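Local coordinates for protein phosphotriesterase, putative (Deinococcus radiodurans, PDB 4J35) that probably hydrolyses lactones at a two-metal centre and is engineered here for organophosphate hydrolysis, at residues G203-N208 / V222-D227; Y213-L218 / E253-R258; G230-L235 / V284-P289; L157-A162 / E188-L193. The protein carries 7 engineered substitutions. All blocks are in the same frame, centred on the assembly; numbering follows the deposited sequence.

Contact 1: residues G203-N208 / V222-D227. With CO (cobalt (II) ion), chain B.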
loop_
_atom_site.group_PDB
_atom_site.type_symbol
_atom_site.label_atom_id
_atom_site.label_comp_id
_atom_site.label_asym_id
_atom_site.label_seq_id
_atom_site.Cartn_x
_atom_site.Cartn_y
_atom_site.Cartn_z
ATOM N N GLY A 203 6.532 1.553 3.474
ATOM C CA GLY A 203 5.708 0.393 3.774
ATOM C C GLY A 203 6.391 -0.857 4.271
ATOM O O GLY A 203 7.605 -1.001 4.236
ATOM N N HIS A 204 5.549 -1.789 4.721
ATOM C CA HIS A 204 5.961 -3.090 5.227
ATOM C C HIS A 204 7.030 -3.009 6.317
ATOM O O HIS A 204 7.877 -3.909 6.449
ATOM C CB HIS A 204 6.405 -4.014 4.061
ATOM C CG HIS A 204 5.422 -4.122 2.931
ATOM N ND1 HIS A 204 4.064 -3.931 3.085
ATOM C CD2 HIS A 204 5.607 -4.412 1.622
ATOM C CE1 HIS A 204 3.458 -4.115 1.917
ATOM N NE2 HIS A 204 4.375 -4.395 1.011
ATOM N N MET A 205 6.958 -1.959 7.128
ATOM C CA MET A 205 7.932 -1.748 8.189
ATOM C C MET A 205 7.718 -2.657 9.356
ATOM O O MET A 205 8.576 -2.771 10.213
ATOM C CB MET A 205 7.960 -0.275 8.608
ATOM C CG MET A 205 8.546 0.597 7.539
ATOM S SD MET A 205 10.378 0.456 7.460
ATOM C CE MET A 205 10.784 0.961 9.122
ATOM N N ASP A 206 6.576 -3.350 9.379
ATOM C CA ASP A 206 6.358 -4.349 10.391
ATOM C C ASP A 206 7.166 -5.604 10.122
ATOM O O ASP A 206 7.246 -6.491 10.961
ATOM C CB ASP A 206 4.868 -4.676 10.491
ATOM C CG ASP A 206 4.212 -4.929 9.154
ATOM O OD1 ASP A 206 4.687 -4.447 8.111
ATOM O OD2 ASP A 206 3.173 -5.633 9.136
ATOM N N GLY A 207 7.747 -5.692 8.941
ATOM C CA GLY A 207 8.573 -6.834 8.589
ATOM C C GLY A 207 9.885 -6.909 9.357
ATOM O O GLY A 207 10.607 -7.897 9.251
ATOM N N ASN A 208 10.208 -5.866 10.116
ATOM C CA ASN A 208 11.421 -5.869 10.919
ATOM C C ASN A 208 11.038 -5.672 12.386
ATOM O O ASN A 208 10.187 -4.839 12.711
ATOM C CB ASN A 208 12.388 -4.799 10.399
ATOM C CG ASN A 208 13.773 -4.892 11.032
ATOM O OD1 ASN A 208 13.905 -4.998 12.250
ATOM N ND2 ASN A 208 14.813 -4.832 10.200
ATOM N N VAL A 222 9.508 10.969 7.574
ATOM C CA VAL A 222 8.493 10.209 6.867
ATOM C C VAL A 222 7.613 9.476 7.858
ATOM O O VAL A 222 7.915 9.358 9.046
ATOM C CB VAL A 222 9.083 9.179 5.837
ATOM C CG1 VAL A 222 9.910 9.911 4.725
ATOM C CG2 VAL A 222 9.939 8.094 6.546
ATOM N N SER A 223 6.508 8.957 7.343
ATOM C CA SER A 223 5.725 8.019 8.124
ATOM C C SER A 223 6.037 6.556 7.755
ATOM O O SER A 223 6.651 6.260 6.725
ATOM C CB SER A 223 4.265 8.326 7.885
ATOM O OG SER A 223 3.948 9.623 8.334
ATOM N N ILE A 224 5.593 5.612 8.603
ATOM C CA ILE A 224 5.907 4.236 8.349
ATOM C C ILE A 224 4.653 3.459 8.623
ATOM O O ILE A 224 3.894 3.862 9.497
ATOM C CB ILE A 224 7.062 3.735 9.226
ATOM C CG1 ILE A 224 6.771 3.873 10.690
ATOM C CG2 ILE A 224 8.322 4.570 8.913
ATOM C CD1 ILE A 224 7.770 3.083 11.583
ATOM N N ALA A 225 4.476 2.399 7.852
ATOM C CA ALA A 225 3.258 1.568 8.002
ATOM C C ALA A 225 3.625 0.176 8.424
ATOM O O ALA A 225 4.472 -0.476 7.813
ATOM C CB ALA A 225 2.552 1.509 6.713
ATOM N N PHE A 226 2.899 -0.297 9.434
ATOM C CA PHE A 226 2.850 -1.684 9.817
ATOM C C PHE A 226 1.647 -2.169 9.020
ATOM O O PHE A 226 0.504 -2.078 9.497
ATOM C CB PHE A 226 2.603 -1.770 11.335
ATOM C CG PHE A 226 3.823 -1.428 12.175
ATOM C CD1 PHE A 226 4.408 -0.179 12.122
ATOM C CD2 PHE A 226 4.366 -2.380 13.020
ATOM C CE1 PHE A 226 5.501 0.101 12.899
ATOM C CE2 PHE A 226 5.447 -2.116 13.778
ATOM C CZ PHE A 226 6.039 -0.868 13.719
ATOM N N ASP A 227 1.880 -2.592 7.774
ATOM C CA ASP A 227 0.767 -2.762 6.870
ATOM C C ASP A 227 0.547 -4.188 6.358
ATOM O O ASP A 227 -0.172 -4.370 5.382
ATOM C CB ASP A 227 0.866 -1.790 5.711
ATOM C CG ASP A 227 2.199 -1.886 4.980
ATOM O OD1 ASP A 227 2.914 -2.881 5.175
ATOM O OD2 ASP A 227 2.551 -0.941 4.246
HETATM CO CO CO B . 4.227 -4.940 -0.911
#
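The imidazole of H204 meets D227 at its edge: ND1 gives a nearly straight hydrogen bond (2.6 Å, 164°) to D227 OD1, which lies in the ring plane. The ring and carboxylate planes stand 70° apart, and ND1 comes from above the carboxylate plane. On the far side of the ring, NE2 binds cobalt at 2.0 Å; H176 shares that ion, and its ring and that of H21 meet the H204 ring. The F226 ring has D206 N over one face, with D206 CB 3.5 Å from its CD2, and helix 240-251 also packs against it. D227 sets CG between its backbone N and carbonyl carbon (chi1 54°), close to H204: H204 N bonds to D227 OD2 at 3.2 Å, on its syn side, and weakly to OD1. M205 N donates to A225 O (3.0 Å), and M205 CG rests against I224 CB. D206 OD1 comes 3.8 Å from D227 OD1, like charges whose probable repulsion the salt bridge from D206 OD2 to R243 is likely to ease. At this metal end of a TIM barrel, second-shell D227 and cobalt, gripping ND1 and NE2, together fix the ring's rotation, and the carboxylate would probably make NE2 a stronger donor to the metal.

Contact 2: residues Y213-L218 / E253-R258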
loop_
_atom_site.group_PDB
_atom_site.type_symbol
_atom_site.label_atom_id
_atom_site.label_comp_id
_atom_site.label_asym_id
_atom_site.label_seq_id
_atom_site.Cartn_x
_atom_site.Cartn_y
_atom_site.Cartn_z
ATOM N N TYR A 213 15.590 0.081 13.823
ATOM C CA TYR A 213 15.434 0.165 12.369
ATOM C C TYR A 213 14.305 1.136 12.037
ATOM O O TYR A 213 14.430 1.962 11.145
ATOM C CB TYR A 213 15.158 -1.235 11.832
ATOM C CG TYR A 213 14.731 -1.344 10.384
ATOM C CD1 TYR A 213 15.665 -1.314 9.350
ATOM C CD2 TYR A 213 13.398 -1.517 10.057
ATOM C CE1 TYR A 213 15.267 -1.444 8.027
ATOM C CE2 TYR A 213 12.990 -1.658 8.737
ATOM C CZ TYR A 213 13.924 -1.614 7.730
ATOM O OH TYR A 213 13.497 -1.760 6.429
ATOM N N HIS A 214 13.202 1.046 12.781
ATOM C CA HIS A 214 12.099 1.993 12.631
ATOM C C HIS A 214 12.501 3.419 13.007
ATOM O O HIS A 214 12.137 4.382 12.345
ATOM C CB HIS A 214 10.917 1.561 13.494
ATOM C CG HIS A 214 10.473 0.167 13.220
ATOM N ND1 HIS A 214 11.171 -0.930 13.671
ATOM C CD2 HIS A 214 9.434 -0.318 12.497
ATOM C CE1 HIS A 214 10.580 -2.031 13.243
ATOM N NE2 HIS A 214 9.533 -1.685 12.521
ATOM N N ARG A 215 13.191 3.564 14.121
ATOM C CA ARG A 215 13.557 4.906 14.587
ATOM C C ARG A 215 14.456 5.587 13.559
ATOM O O ARG A 215 14.323 6.771 13.248
ATOM C CB ARG A 215 14.255 4.797 15.925
ATOM C CG ARG A 215 13.274 4.515 17.061
ATOM C CD ARG A 215 13.914 4.638 18.403
ATOM N NE ARG A 215 14.645 3.437 18.740
ATOM C CZ ARG A 215 14.298 2.576 19.683
ATOM N NH1 ARG A 215 13.208 2.757 20.425
ATOM N NH2 ARG A 215 15.059 1.502 19.866
ATOM N N GLU A 216 15.349 4.812 12.989
ATOM C CA GLU A 216 16.197 5.369 11.947
ATOM C C GLU A 216 15.423 5.871 10.723
ATOM O O GLU A 216 15.739 6.904 10.162
ATOM C CB GLU A 216 17.220 4.351 11.493
ATOM C CG GLU A 216 18.197 4.947 10.539
ATOM C CD GLU A 216 19.255 3.967 10.107
ATOM O OE1 GLU A 216 19.267 2.845 10.652
ATOM O OE2 GLU A 216 20.070 4.340 9.227
ATOM N N THR A 217 14.412 5.125 10.285
ATOM C CA THR A 217 13.589 5.575 9.193
ATOM C C THR A 217 12.835 6.849 9.537
ATOM O O THR A 217 12.749 7.777 8.698
ATOM C CB THR A 217 12.534 4.424 8.805
ATOM O OG1 THR A 217 13.243 3.206 8.601
ATOM C CG2 THR A 217 11.827 4.769 7.534
ATOM N N LEU A 218 12.303 6.899 10.774
ATOM C CA LEU A 218 11.395 7.962 11.221
ATOM C C LEU A 218 12.164 9.284 11.308
ATOM O O LEU A 218 11.617 10.371 11.205
ATOM C CB LEU A 218 10.816 7.654 12.589
ATOM C CG LEU A 218 9.678 6.603 12.426
ATOM C CD1 LEU A 218 9.380 5.975 13.746
ATOM C CD2 LEU A 218 8.466 7.317 11.861
ATOM N N GLU A 253 7.114 6.494 22.517
ATOM C CA GLU A 253 8.186 7.439 22.226
ATOM C C GLU A 253 7.626 8.604 21.411
ATOM O O GLU A 253 8.379 9.374 20.838
ATOM C CB GLU A 253 9.329 6.741 21.503
ATOM C CG GLU A 253 10.052 5.639 22.309
ATOM C CD GLU A 253 10.976 4.797 21.448
ATOM O OE1 GLU A 253 10.908 4.938 20.208
ATOM O OE2 GLU A 253 11.777 3.992 21.985
ATOM N N GLY A 254 6.301 8.730 21.392
ATOM C CA GLY A 254 5.597 9.878 20.829
ATOM C C GLY A 254 5.462 9.901 19.318
ATOM O O GLY A 254 5.309 10.958 18.695
ATOM N N TYR A 255 5.488 8.725 18.702
ATOM C CA TYR A 255 5.539 8.636 17.253
ATOM C C TYR A 255 4.167 8.434 16.601
ATOM O O TYR A 255 4.094 8.110 15.408
ATOM C CB TYR A 255 6.408 7.449 16.866
ATOM C CG TYR A 255 7.914 7.689 16.888
ATOM C CD1 TYR A 255 8.496 8.691 16.150
ATOM C CD2 TYR A 255 8.739 6.847 17.615
ATOM C CE1 TYR A 255 9.883 8.861 16.153
ATOM C CE2 TYR A 255 10.084 6.989 17.621
ATOM C CZ TYR A 255 10.667 8.003 16.909
ATOM O OH TYR A 255 12.037 8.093 16.942
ATOM N N ALA A 256 3.096 8.624 17.367
ATOM C CA ALA A 256 1.788 8.209 16.906
ATOM C C ALA A 256 1.462 8.930 15.631
ATOM O O ALA A 256 0.797 8.366 14.784
ATOM C CB ALA A 256 0.688 8.451 17.954
ATOM N N ASP A 257 1.966 10.158 15.441
ATOM C CA ASP A 257 1.536 10.879 14.244
ATOM C C ASP A 257 2.386 10.501 13.010
ATOM O O ASP A 257 2.228 11.098 11.961
ATOM C CB ASP A 257 1.476 12.403 14.434
ATOM C CG ASP A 257 2.807 12.994 14.790
ATOM O OD1 ASP A 257 3.716 12.185 15.085
ATOM O OD2 ASP A 257 2.940 14.249 14.799
ATOM N N ARG A 258 3.257 9.509 13.146
ATOM C CA ARG A 258 3.977 8.969 11.994
ATOM C C ARG A 258 3.793 7.463 11.749
ATOM O O ARG A 258 4.506 6.886 10.931
ATOM C CB ARG A 258 5.462 9.253 12.140
ATOM C CG ARG A 258 5.740 10.741 12.379
ATOM C CD ARG A 258 5.561 11.546 11.108
ATOM N NE ARG A 258 5.291 12.961 11.381
ATOM C CZ ARG A 258 6.221 13.906 11.511
ATOM N NH1 ARG A 258 7.512 13.618 11.384
ATOM N NH2 ARG A 258 5.856 15.156 11.762
HETATM O O HOH W 1 13.378 9.091 15.095
HETATM O O HOH W 2 8.843 11.031 11.070
#
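R215 reaches across from helix 211-218 to the Y255 hydroxyl and the E253 carboxylate. Its CB lies beside Y255 OH, and CG comes nearer, 3.8 Å from the same OH. CD passes 3.5 Å from E253 OE1. The chain bends at chi3 (-81°), placing NE, and beyond it NH1 forms a salt bridge to E253 OE2 at 2.5 Å; the carboxylate sits at the edge of the guanidinium, with the two planes 40° apart. One turn on, L218 sets CD1 squarely over the Y255 ring in a CH-pi contact, 3.7 Å from the ring centroid and 8° off its normal. The other methyl, CD2, touches R258 CB at 3.6 Å. Two waters join the backbone of the helix to the loop: one lies between R215 O and Y255 OH, the other donates to L218 O and accepts from R258 NH1 (2.9 Å). An alanine in place of Y255 would probably leave L218 CD1 without its aromatic face and the water on R215 O without its hydroxyl mate. Far from the metals, the contact joins the end of one outer helix of the barrel to the loop that leads into strand 259-261. The CH-pi contact probably carries the packing, while the salt bridge and the two waters tie down the more exposed margin.

Contact 3: residues G230-L235 / V284-P289. Engineered in segment 230-235: L235 (natural residue Val).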
loop_
_atom_site.group_PDB
_atom_site.type_symbol
_atom_site.label_atom_id
_atom_site.label_comp_id
_atom_site.label_asym_id
_atom_site.label_seq_id
_atom_site.Cartn_x
_atom_site.Cartn_y
_atom_site.Cartn_z
ATOM N N GLY A 230 -1.633 -9.322 10.362
ATOM C CA GLY A 230 -2.437 -10.536 10.120
ATOM C C GLY A 230 -1.665 -11.601 9.351
ATOM O O GLY A 230 -2.036 -12.775 9.402
ATOM N N LEU A 231 -0.593 -11.211 8.647
ATOM C CA LEU A 231 0.216 -12.176 7.896
ATOM C C LEU A 231 1.382 -12.631 8.777
ATOM O O LEU A 231 2.369 -11.920 8.922
ATOM C CB LEU A 231 0.723 -11.546 6.593
ATOM C CG LEU A 231 1.494 -12.419 5.600
ATOM C CD1 LEU A 231 0.635 -13.620 5.203
ATOM C CD2 LEU A 231 1.882 -11.579 4.370
ATOM N N GLN A 232 1.271 -13.819 9.364
ATOM C CA GLN A 232 2.108 -14.175 10.520
ATOM C C GLN A 232 3.091 -15.319 10.267
ATOM O O GLN A 232 2.697 -16.449 10.084
ATOM C CB GLN A 232 1.229 -14.547 11.721
ATOM C CG GLN A 232 0.224 -13.486 12.136
ATOM C CD GLN A 232 -0.399 -13.755 13.501
ATOM O OE1 GLN A 232 0.210 -13.476 14.528
ATOM N NE2 GLN A 232 -1.634 -14.262 13.517
ATOM N N GLY A 233 4.382 -15.035 10.293
ATOM C CA GLY A 233 5.356 -16.093 10.088
ATOM C C GLY A 233 5.317 -16.790 8.730
ATOM O O GLY A 233 5.711 -17.954 8.627
ATOM N N MET A 234 4.825 -16.114 7.694
ATOM C CA MET A 234 5.014 -16.590 6.323
ATOM C C MET A 234 6.315 -15.973 5.793
ATOM O O MET A 234 6.463 -14.748 5.757
ATOM C CB MET A 234 3.845 -16.205 5.401
ATOM C CG MET A 234 3.547 -17.217 4.239
ATOM S SD MET A 234 3.064 -16.283 2.758
ATOM C CE MET A 234 1.857 -17.313 1.896
ATOM N N LEU A 235 7.270 -16.814 5.413
ATOM C CA LEU A 235 8.473 -16.332 4.738
ATOM C C LEU A 235 9.082 -15.157 5.472
ATOM O O LEU A 235 9.390 -14.121 4.878
ATOM C CB LEU A 235 8.139 -15.930 3.302
ATOM C CG LEU A 235 7.405 -17.043 2.551
ATOM C CD1 LEU A 235 7.295 -16.710 1.071
ATOM C CD2 LEU A 235 8.107 -18.380 2.758
ATOM N N VAL A 284 -2.054 -17.323 7.476
ATOM C CA VAL A 284 -2.964 -16.481 6.702
ATOM C C VAL A 284 -4.318 -16.276 7.383
ATOM O O VAL A 284 -5.186 -15.601 6.840
ATOM C CB VAL A 284 -3.156 -16.997 5.252
ATOM C CG1 VAL A 284 -1.844 -17.016 4.514
ATOM C CG2 VAL A 284 -3.810 -18.420 5.225
ATOM N N LYS A 285 -4.488 -16.821 8.583
ATOM C CA LYS A 285 -5.817 -16.861 9.217
ATOM C C LYS A 285 -6.419 -15.487 9.496
ATOM O O LYS A 285 -7.630 -15.276 9.331
ATOM C CB LYS A 285 -5.739 -17.614 10.547
ATOM C CG LYS A 285 -7.077 -17.734 11.243
ATOM C CD LYS A 285 -6.983 -18.523 12.536
ATOM C CE LYS A 285 -8.377 -18.689 13.172
ATOM N NZ LYS A 285 -8.362 -19.494 14.441
ATOM N N ASP A 286 -5.589 -14.561 9.984
ATOM C CA ASP A 286 -6.060 -13.213 10.276
ATOM C C ASP A 286 -5.701 -12.240 9.168
ATOM O O ASP A 286 -5.782 -11.037 9.387
ATOM C CB ASP A 286 -5.426 -12.676 11.565
ATOM C CG ASP A 286 -5.797 -13.486 12.797
ATOM O OD1 ASP A 286 -6.969 -13.924 12.908
ATOM O OD2 ASP A 286 -4.898 -13.677 13.651
ATOM N N TRP A 287 -5.287 -12.743 8.008
ATOM C CA TRP A 287 -4.828 -11.886 6.934
ATOM C C TRP A 287 -5.991 -11.481 6.046
ATOM O O TRP A 287 -6.143 -12.004 4.924
ATOM C CB TRP A 287 -3.744 -12.589 6.127
ATOM C CG TRP A 287 -3.076 -11.741 5.111
ATOM C CD1 TRP A 287 -2.660 -10.427 5.252
ATOM C CD2 TRP A 287 -2.698 -12.139 3.792
ATOM N NE1 TRP A 287 -2.068 -10.007 4.091
ATOM C CE2 TRP A 287 -2.095 -11.035 3.178
ATOM C CE3 TRP A 287 -2.839 -13.339 3.056
ATOM C CZ2 TRP A 287 -1.602 -11.087 1.868
ATOM C CZ3 TRP A 287 -2.364 -13.378 1.747
ATOM C CH2 TRP A 287 -1.741 -12.262 1.177
ATOM N N HIS A 288 -6.805 -10.558 6.568
ATOM C CA HIS A 288 -7.981 -10.064 5.875
ATOM C C HIS A 288 -8.362 -8.742 6.464
ATOM O O HIS A 288 -7.964 -8.407 7.572
ATOM C CB HIS A 288 -9.148 -11.083 6.062
ATOM C CG HIS A 288 -9.580 -11.224 7.483
ATOM N ND1 HIS A 288 -10.439 -10.334 8.087
ATOM C CD2 HIS A 288 -9.239 -12.123 8.435
ATOM C CE1 HIS A 288 -10.635 -10.700 9.343
ATOM N NE2 HIS A 288 -9.906 -11.778 9.579
ATOM N N PRO A 289 -9.103 -7.929 5.719
ATOM C CA PRO A 289 -9.151 -6.509 6.121
ATOM C C PRO A 289 -10.019 -6.114 7.320
ATOM O O PRO A 289 -10.145 -4.932 7.616
ATOM C CB PRO A 289 -9.681 -5.822 4.867
ATOM C CG PRO A 289 -10.433 -6.901 4.151
ATOM C CD PRO A 289 -9.642 -8.137 4.371
HETATM O O HOH W 3 -2.687 -14.946 10.758
#
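L231 and W287 both turn CG anti to the backbone N (chi1 -175° and -172°), and the two side chains lie side by side, pointing the same way. L231 lies over one face of the indole: CB sits above the five-membered ring in a CH-pi contact, 4.0 Å from its centroid, and from CG the two methyls run on along the indole, CD1 offset toward the rim, 3.9 Å from W287 CD2. L231 CD1 also approaches V284 CG1 at 4.3 Å. At the backbone G230 comes in close, with a CA-H...O contact of 3.5 Å from its CA to D286 O; a side chain at this position would collide with that carbonyl. The contact ties together two loops on the active-site side of the TIM barrel, one following strand 223-226 and the other following helix 281-284. In the second loop a type I turn runs from V284 to W287, closed by W287 N to V284 O, and W287 is itself the centre of an inverse gamma turn. The indole NE1 makes a weak hydrogen bond to H263 O, and the side chain comes within about 4 Å of that of the metal ligand D264. An alanine in place of W287 would probably open a gap beside L231 and leave its CD1 and CD2 without the flat surface they cover. Between the loops a water lies 2.6 Å from G230 O and accepts from D286 N and Q232 NE2, each at 3.0 Å. Q232 OE1 accepts from D240 N.

Contact 4: residues L157-A162 / E188-L193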
loop_
_atom_site.group_PDB
_atom_site.type_symbol
_atom_site.label_atom_id
_atom_site.label_comp_id
_atom_site.label_asym_id
_atom_site.label_seq_id
_atom_site.Cartn_x
_atom_site.Cartn_y
_atom_site.Cartn_z
ATOM N N LEU A 157 15.323 4.183 -10.866
ATOM C CA LEU A 157 14.706 4.934 -11.944
ATOM C C LEU A 157 13.357 5.424 -11.459
ATOM O O LEU A 157 12.998 6.568 -11.701
ATOM C CB LEU A 157 14.513 4.039 -13.175
ATOM C CG LEU A 157 15.819 3.493 -13.785
ATOM C CD1 LEU A 157 15.510 2.371 -14.747
ATOM C CD2 LEU A 157 16.579 4.584 -14.489
ATOM N N PHE A 158 12.607 4.513 -10.817
ATOM C CA PHE A 158 11.263 4.794 -10.362
ATOM C C PHE A 158 11.275 5.758 -9.179
ATOM O O PHE A 158 10.449 6.654 -9.120
ATOM C CB PHE A 158 10.521 3.492 -10.006
ATOM C CG PHE A 158 10.348 2.547 -11.212
ATOM C CD1 PHE A 158 11.363 1.681 -11.590
ATOM C CD2 PHE A 158 9.154 2.528 -11.946
ATOM C CE1 PHE A 158 11.199 0.817 -12.710
ATOM C CE2 PHE A 158 9.011 1.694 -13.064
ATOM C CZ PHE A 158 10.029 0.830 -13.426
ATOM N N PHE A 159 12.211 5.579 -8.250
ATOM C CA PHE A 159 12.331 6.519 -7.133
ATOM C C PHE A 159 12.569 7.934 -7.647
ATOM O O PHE A 159 11.968 8.893 -7.134
ATOM C CB PHE A 159 13.431 6.091 -6.136
ATOM C CG PHE A 159 12.999 5.011 -5.160
ATOM C CD1 PHE A 159 12.689 3.728 -5.600
ATOM C CD2 PHE A 159 12.912 5.281 -3.795
ATOM C CE1 PHE A 159 12.291 2.730 -4.720
ATOM C CE2 PHE A 159 12.508 4.285 -2.898
ATOM C CZ PHE A 159 12.197 3.015 -3.354
ATOM N N ARG A 160 13.431 8.099 -8.654
ATOM C CA ARG A 160 13.732 9.465 -9.098
ATOM C C ARG A 160 12.563 10.031 -9.883
ATOM O O ARG A 160 12.234 11.196 -9.742
ATOM C CB ARG A 160 15.051 9.536 -9.940
ATOM C CG ARG A 160 16.305 9.141 -9.136
ATOM C CD ARG A 160 17.623 9.452 -9.881
ATOM N NE ARG A 160 17.829 8.608 -11.045
ATOM C CZ ARG A 160 18.425 7.417 -11.031
ATOM N NH1 ARG A 160 18.880 6.895 -9.899
ATOM N NH2 ARG A 160 18.574 6.739 -12.160
ATOM N N ALA A 161 11.902 9.200 -10.686
ATOM C CA ALA A 161 10.708 9.670 -11.398
ATOM C C ALA A 161 9.586 10.050 -10.413
ATOM O O ALA A 161 8.918 11.067 -10.593
ATOM C CB ALA A 161 10.218 8.629 -12.363
ATOM N N ALA A 162 9.359 9.221 -9.392
ATOM C CA ALA A 162 8.353 9.536 -8.381
ATOM C C ALA A 162 8.657 10.838 -7.611
ATOM O O ALA A 162 7.753 11.631 -7.345
ATOM C CB ALA A 162 8.220 8.383 -7.407
ATOM N N GLU A 188 15.681 7.983 3.054
ATOM C CA GLU A 188 16.836 8.856 2.783
ATOM C C GLU A 188 16.953 9.247 1.306
ATOM O O GLU A 188 17.263 10.407 0.984
ATOM C CB GLU A 188 18.100 8.147 3.182
ATOM C CG GLU A 188 19.332 8.985 2.852
ATOM C CD GLU A 188 20.578 8.270 3.242
ATOM O OE1 GLU A 188 20.724 7.095 2.832
ATOM O OE2 GLU A 188 21.388 8.866 3.978
ATOM N N LEU A 189 16.724 8.288 0.412
ATOM C CA LEU A 189 16.762 8.556 -1.022
ATOM C C LEU A 189 15.651 9.530 -1.448
ATOM O O LEU A 189 15.907 10.543 -2.088
ATOM C CB LEU A 189 16.693 7.250 -1.821
ATOM C CG LEU A 189 16.591 7.381 -3.337
ATOM C CD1 LEU A 189 17.758 8.238 -3.885
ATOM C CD2 LEU A 189 16.582 6.010 -4.017
ATOM N N LEU A 190 14.411 9.234 -1.100
ATOM C CA LEU A 190 13.317 10.126 -1.457
ATOM C C LEU A 190 13.452 11.546 -0.854
ATOM O O LEU A 190 13.157 12.536 -1.526
ATOM C CB LEU A 190 11.976 9.506 -1.002
ATOM C CG LEU A 190 11.545 8.288 -1.844
ATOM C CD1 LEU A 190 10.327 7.595 -1.102
ATOM C CD2 LEU A 190 11.185 8.662 -3.254
ATOM N N THR A 191 13.852 11.650 0.405
ATOM C CA THR A 191 14.041 12.980 1.006
ATOM C C THR A 191 15.210 13.728 0.330
ATOM O O THR A 191 15.096 14.927 0.053
ATOM C CB THR A 191 14.247 12.961 2.549
ATOM O OG1 THR A 191 15.307 12.061 2.923
ATOM C CG2 THR A 191 12.934 12.561 3.252
ATOM N N SER A 192 16.294 13.009 0.046
ATOM C CA SER A 192 17.483 13.607 -0.609
ATOM C C SER A 192 17.111 14.181 -1.977
ATOM O O SER A 192 17.739 15.133 -2.454
ATOM C CB SER A 192 18.610 12.578 -0.772
ATOM O OG SER A 192 18.311 11.606 -1.803
ATOM N N LEU A 193 16.088 13.597 -2.603
ATOM C CA LEU A 193 15.594 14.020 -3.921
ATOM C C LEU A 193 14.551 15.126 -3.780
ATOM O O LEU A 193 13.957 15.567 -4.773
ATOM C CB LEU A 193 14.990 12.818 -4.701
ATOM C CG LEU A 193 15.941 11.696 -5.137
ATOM C CD1 LEU A 193 15.163 10.477 -5.655
ATOM C CD2 LEU A 193 16.927 12.194 -6.226
#
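L189 opens the contact on helix 183-192, its CD2 reaching the F159 side chain 3.7 Å from CD2 of the ring and 3.8 Å from CB. With CG anti to the backbone N (chi1 174°), the side chain crosses F159 obliquely. L190 follows from the same helix and crosses F159 at about a right angle; both its CG and its CD2 lie 3.8 Å from F159 CD2, and both leucines thus touch this same ring carbon. Helices 153-169 and 183-192 are successive outer helices of the TIM barrel, joined through strand 173-174, and F159 of the first packs against L189 and L190 of the second. S192 turns its hydroxyl back on its own helix and donates to L189 O at 2.6 Å; L193 N bonds to the same oxygen, so L189 O is gripped by two donors near the helix end. L193 is the first residue to leave helical angles. Its CD1 sits over the partner backbone, 3.9 Å from both F159 O and R160 CA, and touches the aliphatic part of R160 at CG. Beyond that, R160 bends at chi3, and its NE forms a salt bridge with E117 of helix 116-129.

In the fold
All four contacts lie in one TIM-barrel domain. Contact 4 comes first along the chain and closes before the others begin. Contacts 1 and 2 interlock: helix 211-218 and strand 223-226 follow each other, the centres of the two contacts are about 10 Å apart, and I224 N probably bonds to R258 O and H214 NE2 to M205 O. Contact 3 starts just after contact 1, with centres about 15 Å apart, and its second segment lies beyond that of contact 2. Contacts 3 and 4 sit on opposite sides of the chain's centre, with centres about 30 Å apart. Contacts 1 and 3 order loops at the metal end of the barrel; contacts 2 and 4 join outer helices and loops away from it.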